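Local coordinates for protein oligopeptide ABC transporter OppAIV (PDB 4GL8) that probably binds oligopeptides and delivers them to an ABC importer for uptake, at residues N302-R315 with S347-A361. Numbering follows the deposited sequence.
Sequences NVKVRKALSFAIDR and SLFDAEMAKKLLADA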
ATOM      1  N   ASN A 302      -1.788 -17.185 -21.934  1.00 19.05           N
ATOM      2  CA  ASN A 302      -0.840 -17.322 -23.033  1.00 19.32           C
ATOM      3  C   ASN A 302       0.261 -16.272 -22.906  1.00 19.07           C
ATOM      4  O   ASN A 302      -0.005 -15.085 -23.108  1.00 18.71           O
ATOM      5  CB  ASN A 302      -1.574 -17.156 -24.373  1.00 19.55           C
ATOM      6  CG  ASN A 302      -0.732 -17.539 -25.563  1.00 19.90           C
ATOM      7  OD1 ASN A 302       0.494 -17.395 -25.577  1.00 19.85           O
ATOM      8  ND2 ASN A 302      -1.388 -18.023 -26.572  1.00 20.45           N
ATOM      9  N   VAL A 303       1.484 -16.714 -22.606  1.00 19.43           N
ATOM     10  CA  VAL A 303       2.605 -15.781 -22.321  1.00 19.70           C
ATOM     11  C   VAL A 303       2.793 -14.762 -23.447  1.00 20.23           C
ATOM     12  O   VAL A 303       2.958 -13.585 -23.183  1.00 19.47           O
ATOM     13  CB  VAL A 303       3.909 -16.522 -21.934  1.00 20.27           C
ATOM     14  CG1 VAL A 303       4.472 -17.352 -23.088  1.00 21.24           C
ATOM     15  CG2 VAL A 303       4.970 -15.566 -21.431  1.00 20.52           C
ATOM     16  N   LYS A 304       2.673 -15.235 -24.690  1.00 21.46           N
ATOM     17  CA  LYS A 304       2.714 -14.397 -25.881  1.00 22.57           C
ATOM     18  C   LYS A 304       1.657 -13.314 -25.905  1.00 22.06           C
ATOM     19  O   LYS A 304       1.940 -12.202 -26.342  1.00 21.64           O
ATOM     20  CB  LYS A 304       2.553 -15.246 -27.158  1.00 24.17           C
ATOM     21  CG  LYS A 304       3.729 -16.170 -27.426  1.00 25.79           C
ATOM     22  CD  LYS A 304       3.792 -16.553 -28.883  1.00 27.61           C
ATOM     23  CE  LYS A 304       5.064 -17.334 -29.163  1.00 29.52           C
ATOM     24  NZ  LYS A 304       4.798 -18.765 -28.863  1.00 30.15           N
ATOM     25  N   VAL A 305       0.438 -13.643 -25.467  1.00 21.45           N
ATOM     26  CA  VAL A 305      -0.607 -12.622 -25.334  1.00 20.98           C
ATOM     27  C   VAL A 305      -0.185 -11.590 -24.269  1.00 20.58           C
ATOM     28  O   VAL A 305      -0.197 -10.387 -24.509  1.00 20.52           O
ATOM     29  CB  VAL A 305      -1.967 -13.246 -25.003  1.00 20.77           C
ATOM     30  CG1 VAL A 305      -2.959 -12.196 -24.526  1.00 20.67           C
ATOM     31  CG2 VAL A 305      -2.536 -13.949 -26.228  1.00 21.54           C
ATOM     32  N   ARG A 306       0.224 -12.071 -23.108  1.00 20.43           N
ATOM     33  CA  ARG A 306       0.658 -11.175 -22.027  1.00 20.29           C
ATOM     34  C   ARG A 306       1.798 -10.254 -22.488  1.00 20.81           C
ATOM     35  O   ARG A 306       1.798  -9.052 -22.215  1.00 20.79           O
ATOM     36  CB  ARG A 306       1.067 -11.982 -20.778  1.00 19.87           C
ATOM     37  CG  ARG A 306      -0.065 -12.807 -20.210  1.00 19.84           C
ATOM     38  CD  ARG A 306       0.171 -13.285 -18.798  1.00 19.75           C
ATOM     39  NE  ARG A 306       1.386 -14.066 -18.683  1.00 20.03           N
ATOM     40  CZ  ARG A 306       1.461 -15.394 -18.761  1.00 20.35           C
ATOM     41  NH1 ARG A 306       2.634 -15.983 -18.620  1.00 20.39           N
ATOM     42  NH2 ARG A 306       0.396 -16.134 -19.010  1.00 20.50           N
ATOM     43  N   LYS A 307       2.734 -10.806 -23.234  1.00 21.51           N
ATOM     44  CA  LYS A 307       3.889 -10.037 -23.737  1.00 22.89           C
ATOM     45  C   LYS A 307       3.458  -8.958 -24.757  1.00 22.60           C
ATOM     46  O   LYS A 307       3.893  -7.812 -24.685  1.00 22.53           O
ATOM     47  CB  LYS A 307       4.847 -11.027 -24.392  1.00 25.09           C
ATOM     48  CG  LYS A 307       6.274 -10.598 -24.488  1.00 27.71           C
ATOM     49  CD  LYS A 307       7.216 -11.793 -24.710  1.00 29.76           C
ATOM     50  CE  LYS A 307       8.542 -11.229 -25.245  1.00 32.51           C
ATOM     51  NZ  LYS A 307       9.659 -12.197 -25.482  1.00 34.28           N
ATOM     52  N   ALA A 308       2.610  -9.361 -25.699  1.00 22.14           N
ATOM     53  CA  ALA A 308       1.974  -8.463 -26.676  1.00 22.43           C
ATOM     54  C   ALA A 308       1.287  -7.286 -26.017  1.00 21.53           C
ATOM     55  O   ALA A 308       1.489  -6.175 -26.425  1.00 21.58           O
ATOM     56  CB  ALA A 308       0.986  -9.217 -27.541  1.00 22.24           C
ATOM     57  N   LEU A 309       0.481  -7.539 -24.999  1.00 20.76           N
ATOM     58  CA  LEU A 309      -0.189  -6.454 -24.294  1.00 20.48           C
ATOM     59  C   LEU A 309       0.847  -5.529 -23.671  1.00 21.14           C
ATOM     60  O   LEU A 309       0.713  -4.313 -23.717  1.00 22.22           O
ATOM     61  CB  LEU A 309      -1.124  -6.995 -23.203  1.00 19.95           C
ATOM     62  CG  LEU A 309      -2.245  -7.953 -23.644  1.00 20.01           C
ATOM     63  CD1 LEU A 309      -2.938  -8.550 -22.429  1.00 19.74           C
ATOM     64  CD2 LEU A 309      -3.252  -7.299 -24.584  1.00 20.46           C
ATOM     65  N   SER A 310       1.897  -6.090 -23.097  1.00 21.75           N
ATOM     66  CA  SER A 310       2.906  -5.285 -22.408  1.00 22.37           C
ATOM     67  C   SER A 310       3.727  -4.437 -23.385  1.00 23.74           C
ATOM     68  O   SER A 310       3.918  -3.261 -23.175  1.00 23.80           O
ATOM     69  CB  SER A 310       3.822  -6.168 -21.553  1.00 21.84           C
ATOM     70  OG  SER A 310       4.809  -5.380 -20.906  1.00 21.54           O
ATOM     71  N   PHE A 311       4.176  -5.045 -24.464  1.00 20.76           N
ATOM     72  CA  PHE A 311       4.954  -4.346 -25.494  1.00 22.85           C
ATOM     73  C   PHE A 311       4.125  -3.380 -26.360  1.00 23.05           C
ATOM     74  O   PHE A 311       4.693  -2.482 -26.969  1.00 23.10           O
ATOM     75  CB  PHE A 311       5.639  -5.343 -26.425  1.00 24.25           C
ATOM     76  CG  PHE A 311       6.940  -5.848 -25.921  1.00 26.30           C
ATOM     77  CD1 PHE A 311       7.031  -7.068 -25.286  1.00 27.49           C
ATOM     78  CD2 PHE A 311       8.088  -5.130 -26.109  1.00 29.16           C
ATOM     79  CE1 PHE A 311       8.241  -7.546 -24.822  1.00 28.64           C
ATOM     80  CE2 PHE A 311       9.306  -5.606 -25.644  1.00 30.44           C
ATOM     81  CZ  PHE A 311       9.378  -6.821 -25.007  1.00 29.37           C
ATOM     82  N   ALA A 312       2.808  -3.571 -26.424  1.00 22.56           N
ATOM     83  CA  ALA A 312       1.933  -2.692 -27.197  1.00 23.55           C
ATOM     84  C   ALA A 312       1.618  -1.343 -26.526  1.00 24.03           C
ATOM     85  O   ALA A 312       0.957  -0.496 -27.146  1.00 25.38           O
ATOM     86  CB  ALA A 312       0.640  -3.412 -27.511  1.00 23.79           C
ATOM     87  N   ILE A 313       2.064  -1.118 -25.283  1.00 23.19           N
ATOM     88  CA  ILE A 313       1.820   0.172 -24.603  1.00 22.81           C
ATOM     89  C   ILE A 313       3.001   1.139 -24.716  1.00 22.74           C
ATOM     90  O   ILE A 313       4.108   0.826 -24.300  1.00 21.91           O
ATOM     91  CB  ILE A 313       1.614   0.007 -23.094  1.00 22.54           C
ATOM     92  CG1 ILE A 313       0.533  -1.055 -22.741  1.00 22.95           C
ATOM     93  CG2 ILE A 313       1.344   1.357 -22.446  1.00 23.06           C
ATOM     94  CD1 ILE A 313      -0.845  -0.712 -23.200  1.00 23.41           C
ATOM     95  N   ASP A 314       2.756   2.349 -25.204  1.00 23.66           N
ATOM     96  CA  ASP A 314       3.806   3.372 -25.254  1.00 24.71           C
ATOM     97  C   ASP A 314       3.922   4.057 -23.873  1.00 23.90           C
ATOM     98  O   ASP A 314       3.205   5.025 -23.603  1.00 24.37           O
ATOM     99  CB  ASP A 314       3.466   4.391 -26.350  1.00 26.37           C
ATOM    100  CG  ASP A 314       4.511   5.486 -26.490  1.00 28.09           C
ATOM    101  OD1 ASP A 314       5.566   5.449 -25.810  1.00 28.56           O
ATOM    102  OD2 ASP A 314       4.258   6.393 -27.298  1.00 29.58           O
ATOM    103  N   ARG A 315       4.831   3.554 -23.031  1.00 22.73           N
ATOM    104  CA  ARG A 315       4.976   3.985 -21.638  1.00 21.64           C
ATOM    105  C   ARG A 315       5.413   5.418 -21.469  1.00 22.63           C
ATOM    106  O   ARG A 315       4.935   6.091 -20.565  1.00 22.05           O
ATOM    107  CB  ARG A 315       5.991   3.092 -20.894  1.00 20.99           C
ATOM    108  CG  ARG A 315       5.434   1.714 -20.570  1.00 19.94           C
ATOM    109  CD  ARG A 315       6.507   0.699 -20.208  1.00 19.60           C
ATOM    110  NE  ARG A 315       5.899  -0.599 -19.894  1.00 18.76           N
ATOM    111  CZ  ARG A 315       5.471  -1.474 -20.796  1.00 18.27           C
ATOM    112  NH1 ARG A 315       5.598  -1.226 -22.092  1.00 18.95           N
ATOM    113  NH2 ARG A 315       4.926  -2.603 -20.392  1.00 17.34           N
ATOM    114  N   SER A 347      13.165  -2.653 -23.427  1.00 30.72           N
ATOM    115  CA  SER A 347      12.394  -1.762 -24.295  1.00 30.54           C
ATOM    116  C   SER A 347      11.087  -1.290 -23.604  1.00 27.45           C
ATOM    117  O   SER A 347      10.337  -2.072 -23.057  1.00 25.43           O
ATOM    118  CB  SER A 347      12.107  -2.439 -25.639  1.00 30.68           C
ATOM    119  OG  SER A 347      11.066  -1.744 -26.320  1.00 31.98           O
ATOM    120  N   LEU A 348      10.834   0.008 -23.643  1.00 27.29           N
ATOM    121  CA  LEU A 348       9.635   0.567 -23.027  1.00 26.25           C
ATOM    122  C   LEU A 348       8.400   0.413 -23.897  1.00 25.19           C
ATOM    123  O   LEU A 348       7.295   0.643 -23.425  1.00 24.49           O
ATOM    124  CB  LEU A 348       9.840   2.039 -22.686  1.00 27.91           C
ATOM    125  CG  LEU A 348      10.832   2.333 -21.554  1.00 28.83           C
ATOM    126  CD1 LEU A 348      10.886   3.834 -21.272  1.00 29.89           C
ATOM    127  CD2 LEU A 348      10.424   1.587 -20.304  1.00 28.45           C
ATOM    128  N   PHE A 349       8.585   0.017 -25.152  1.00 24.93           N
ATOM    129  CA  PHE A 349       7.516   0.047 -26.128  1.00 24.91           C
ATOM    130  C   PHE A 349       7.992  -0.583 -27.424  1.00 25.77           C
ATOM    131  O   PHE A 349       9.033  -0.165 -27.938  1.00 27.43           O
ATOM    132  CB  PHE A 349       7.117   1.521 -26.370  1.00 25.54           C
ATOM    133  CG  PHE A 349       6.145   1.732 -27.499  1.00 25.54           C
ATOM    134  CD1 PHE A 349       6.370   2.733 -28.445  1.00 27.23           C
ATOM    135  CD2 PHE A 349       5.026   0.964 -27.608  1.00 24.21           C
ATOM    136  CE1 PHE A 349       5.471   2.944 -29.481  1.00 28.35           C
ATOM    137  CE2 PHE A 349       4.112   1.155 -28.623  1.00 25.21           C
ATOM    138  CZ  PHE A 349       4.328   2.141 -29.578  1.00 27.36           C
ATOM    139  N   ASP A 350       7.257  -1.561 -27.963  1.00 25.44           N
ATOM    140  CA  ASP A 350       7.580  -2.120 -29.313  1.00 27.96           C
ATOM    141  C   ASP A 350       6.377  -2.715 -29.981  1.00 27.80           C
ATOM    142  O   ASP A 350       6.060  -3.896 -29.785  1.00 26.96           O
ATOM    143  CB  ASP A 350       8.694  -3.172 -29.247  1.00 28.86           C
ATOM    144  CG  ASP A 350       9.241  -3.544 -30.611  1.00 31.21           C
ATOM    145  OD1 ASP A 350       8.587  -3.310 -31.666  1.00 31.73           O
ATOM    146  OD2 ASP A 350      10.371  -4.079 -30.618  1.00 33.48           O
ATOM    147  N   ALA A 351       5.723  -1.889 -30.788  1.00 28.38           N
ATOM    148  CA  ALA A 351       4.477  -2.265 -31.418  1.00 28.78           C
ATOM    149  C   ALA A 351       4.635  -3.401 -32.430  1.00 29.64           C
ATOM    150  O   ALA A 351       3.749  -4.254 -32.529  1.00 28.88           O
ATOM    151  CB  ALA A 351       3.810  -1.050 -32.067  1.00 29.02           C
ATOM    152  N   GLU A 352       5.743  -3.416 -33.169  1.00 31.66           N
ATOM    153  CA  GLU A 352       5.965  -4.451 -34.176  1.00 33.66           C
ATOM    154  C   GLU A 352       6.148  -5.819 -33.529  1.00 32.88           C
ATOM    155  O   GLU A 352       5.543  -6.810 -33.967  1.00 31.89           O
ATOM    156  CB  GLU A 352       7.128  -4.097 -35.095  1.00 36.62           C
ATOM    157  CG  GLU A 352       6.814  -2.941 -36.050  1.00 39.22           C
ATOM    158  CD  GLU A 352       5.570  -3.184 -36.944  1.00 41.35           C
ATOM    159  OE1 GLU A 352       5.615  -4.085 -37.806  1.00 43.38           O
ATOM    160  OE2 GLU A 352       4.543  -2.466 -36.796  1.00 41.76           O
ATOM    161  N   MET A 353       6.941  -5.861 -32.462  1.00 28.98           N
ATOM    162  CA  MET A 353       7.138  -7.082 -31.743  1.00 30.19           C
ATOM    163  C   MET A 353       5.840  -7.528 -31.053  1.00 26.84           C
ATOM    164  O   MET A 353       5.542  -8.702 -31.052  1.00 25.24           O
ATOM    165  CB  MET A 353       8.288  -6.950 -30.758  1.00 35.04           C
ATOM    166  CG  MET A 353       8.416  -8.167 -29.862  1.00 38.90           C
ATOM    167  SD  MET A 353      10.017  -8.452 -29.094  1.00 48.51           S
ATOM    168  CE  MET A 353      10.827  -6.845 -29.218  1.00 47.85           C
ATOM    169  N   ALA A 354       5.048  -6.592 -30.529  1.00 25.66           N
ATOM    170  CA  ALA A 354       3.729  -6.908 -29.947  1.00 24.12           C
ATOM    171  C   ALA A 354       2.805  -7.618 -30.960  1.00 24.37           C
ATOM    172  O   ALA A 354       2.271  -8.714 -30.697  1.00 24.07           O
ATOM    173  CB  ALA A 354       3.078  -5.646 -29.396  1.00 23.36           C
ATOM    174  N   LYS A 355       2.693  -7.044 -32.146  1.00 24.71           N
ATOM    175  CA  LYS A 355       1.910  -7.641 -33.234  1.00 26.01           C
ATOM    176  C   LYS A 355       2.355  -9.039 -33.613  1.00 25.90           C
ATOM    177  O   LYS A 355       1.538  -9.897 -33.928  1.00 25.96           O
ATOM    178  CB  LYS A 355       2.007  -6.769 -34.485  1.00 27.35           C
ATOM    179  CG  LYS A 355       1.212  -5.481 -34.348  1.00 27.98           C
ATOM    180  CD  LYS A 355       1.669  -4.401 -35.306  1.00 29.86           C
ATOM    181  CE  LYS A 355       1.437  -4.810 -36.747  1.00 31.42           C
ATOM    182  NZ  LYS A 355       2.208  -3.937 -37.692  1.00 32.87           N
ATOM    183  N   LYS A 356       3.658  -9.238 -33.616  1.00 26.34           N
ATOM    184  CA  LYS A 356       4.244 -10.493 -34.033  1.00 27.33           C
ATOM    185  C   LYS A 356       3.881 -11.590 -33.022  1.00 25.77           C
ATOM    186  O   LYS A 356       3.447 -12.667 -33.393  1.00 25.14           O
ATOM    187  CB  LYS A 356       5.741 -10.294 -34.155  1.00 29.07           C
ATOM    188  CG  LYS A 356       6.563 -11.558 -34.283  1.00 33.02           C
ATOM    189  CD  LYS A 356       6.179 -12.361 -35.512  1.00 35.13           C
ATOM    190  CE  LYS A 356       7.080 -13.580 -35.656  1.00 37.55           C
ATOM    191  NZ  LYS A 356       6.456 -14.547 -36.614  1.00 38.66           N
ATOM    192  N   LEU A 357       4.051 -11.287 -31.733  1.00 25.18           N
ATOM    193  CA  LEU A 357       3.677 -12.207 -30.654  1.00 23.82           C
ATOM    194  C   LEU A 357       2.211 -12.515 -30.714  1.00 23.17           C
ATOM    195  O   LEU A 357       1.800 -13.652 -30.527  1.00 23.09           O
ATOM    196  CB  LEU A 357       3.989 -11.586 -29.299  1.00 23.28           C
ATOM    197  CG  LEU A 357       5.487 -11.522 -29.003  1.00 23.90           C
ATOM    198  CD1 LEU A 357       5.797 -10.258 -28.195  1.00 23.08           C
ATOM    199  CD2 LEU A 357       5.956 -12.823 -28.330  1.00 23.91           C
ATOM    200  N   LEU A 358       1.403 -11.497 -30.962  1.00 23.10           N
ATOM    201  CA  LEU A 358      -0.037 -11.713 -30.972  1.00 23.48           C
ATOM    202  C   LEU A 358      -0.418 -12.605 -32.175  1.00 24.07           C
ATOM    203  O   LEU A 358      -1.234 -13.518 -32.021  1.00 23.41           O
ATOM    204  CB  LEU A 358      -0.829 -10.385 -30.976  1.00 23.05           C
ATOM    205  CG  LEU A 358      -2.310 -10.486 -30.573  1.00 23.04           C
ATOM    206  CD1 LEU A 358      -2.446 -10.679 -29.074  1.00 23.12           C
ATOM    207  CD2 LEU A 358      -3.068  -9.235 -30.969  1.00 23.28           C
ATOM    208  N   ALA A 359       0.160 -12.340 -33.354  1.00 24.41           N
ATOM    209  CA  ALA A 359      -0.046 -13.234 -34.517  1.00 24.81           C
ATOM    210  C   ALA A 359       0.377 -14.663 -34.206  1.00 25.51           C
ATOM    211  O   ALA A 359      -0.380 -15.590 -34.433  1.00 25.68           O
ATOM    212  CB  ALA A 359       0.700 -12.726 -35.734  1.00 25.02           C
ATOM    213  N   ASP A 360       1.578 -14.842 -33.663  1.00 26.83           N
ATOM    214  CA  ASP A 360       2.046 -16.186 -33.252  1.00 28.16           C
ATOM    215  C   ASP A 360       1.157 -16.840 -32.178  1.00 27.73           C
ATOM    216  O   ASP A 360       1.122 -18.057 -32.037  1.00 28.53           O
ATOM    217  CB  ASP A 360       3.484 -16.103 -32.738  1.00 30.08           C
ATOM    218  CG  ASP A 360       4.481 -15.649 -33.806  1.00 32.85           C
ATOM    219  OD1 ASP A 360       4.051 -15.187 -34.887  1.00 35.70           O
ATOM    220  OD2 ASP A 360       5.706 -15.733 -33.567  1.00 35.09           O
ATOM    221  N   ALA A 361       0.452 -16.037 -31.390  1.00 26.46           N
ATOM    222  CA  ALA A 361      -0.452 -16.569 -30.379  1.00 26.28           C
ATOM    223  C   ALA A 361      -1.752 -17.079 -30.993  1.00 27.15           C
ATOM    224  O   ALA A 361      -2.489 -17.794 -30.325  1.00 28.49           O
ATOM    225  CB  ALA A 361      -0.757 -15.517 -29.329  1.00 24.90           C
TER
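Helices 303-311 and 351-361 form a near-antiparallel pair in this family 5 solute-binding protein, their axes 8.0 Å apart at closest approach and 158° between directions. Small residues permit the close fit: Ala354 CB lies 3.4 Å from Ala308 O and also packs on the CB atoms of Phe311 and Ala312. Both methyls of Leu357 lie along the Lys307 stem, CD1 meeting Lys307 CG at 3.8 Å, and CD2 also nears Lys304 CG; toward the start of helix 303-311, Ala361 CB touches both Val305 CG2 and Asn302 ND2. Phe311, at the other end, has Met353 SD over one ring face, 4.6 Å from the centroid, a Met-aromatic contact; Ser347 CB comes to its edge. Two hydrogen bonds join the segments. Asp350 N, just before helix 351-361, gives a 2.9 Å bond to Phe311 O along a lone pair in the carbonyl plane, and Asp350 OD1 caps Met353 N. The extended Arg315 chain carries NH1 to Leu348 O, also at 2.9 Å but from above the carbonyl plane; NH1 and NH2 together grip Ser310 O, and NE hydrogen-bonds Phe494 O, so several acceptors fix the guanidinium. Asp314 CB sits over the face of the Phe349 ring, 3.7 Å from its centroid, in a CH-pi contact, and chi1 of -179° swings the Asp314 carboxylate over the same ring, 12° between planes. Asp314 OD2 is also hydrogen-bonded with Thr317 OG1 in helix 315-323. Beyond the pair, Ala312 and Ala354 both touch Leu397 of helix 380-397, while Ile313 and Arg315 pack on strand 492-504.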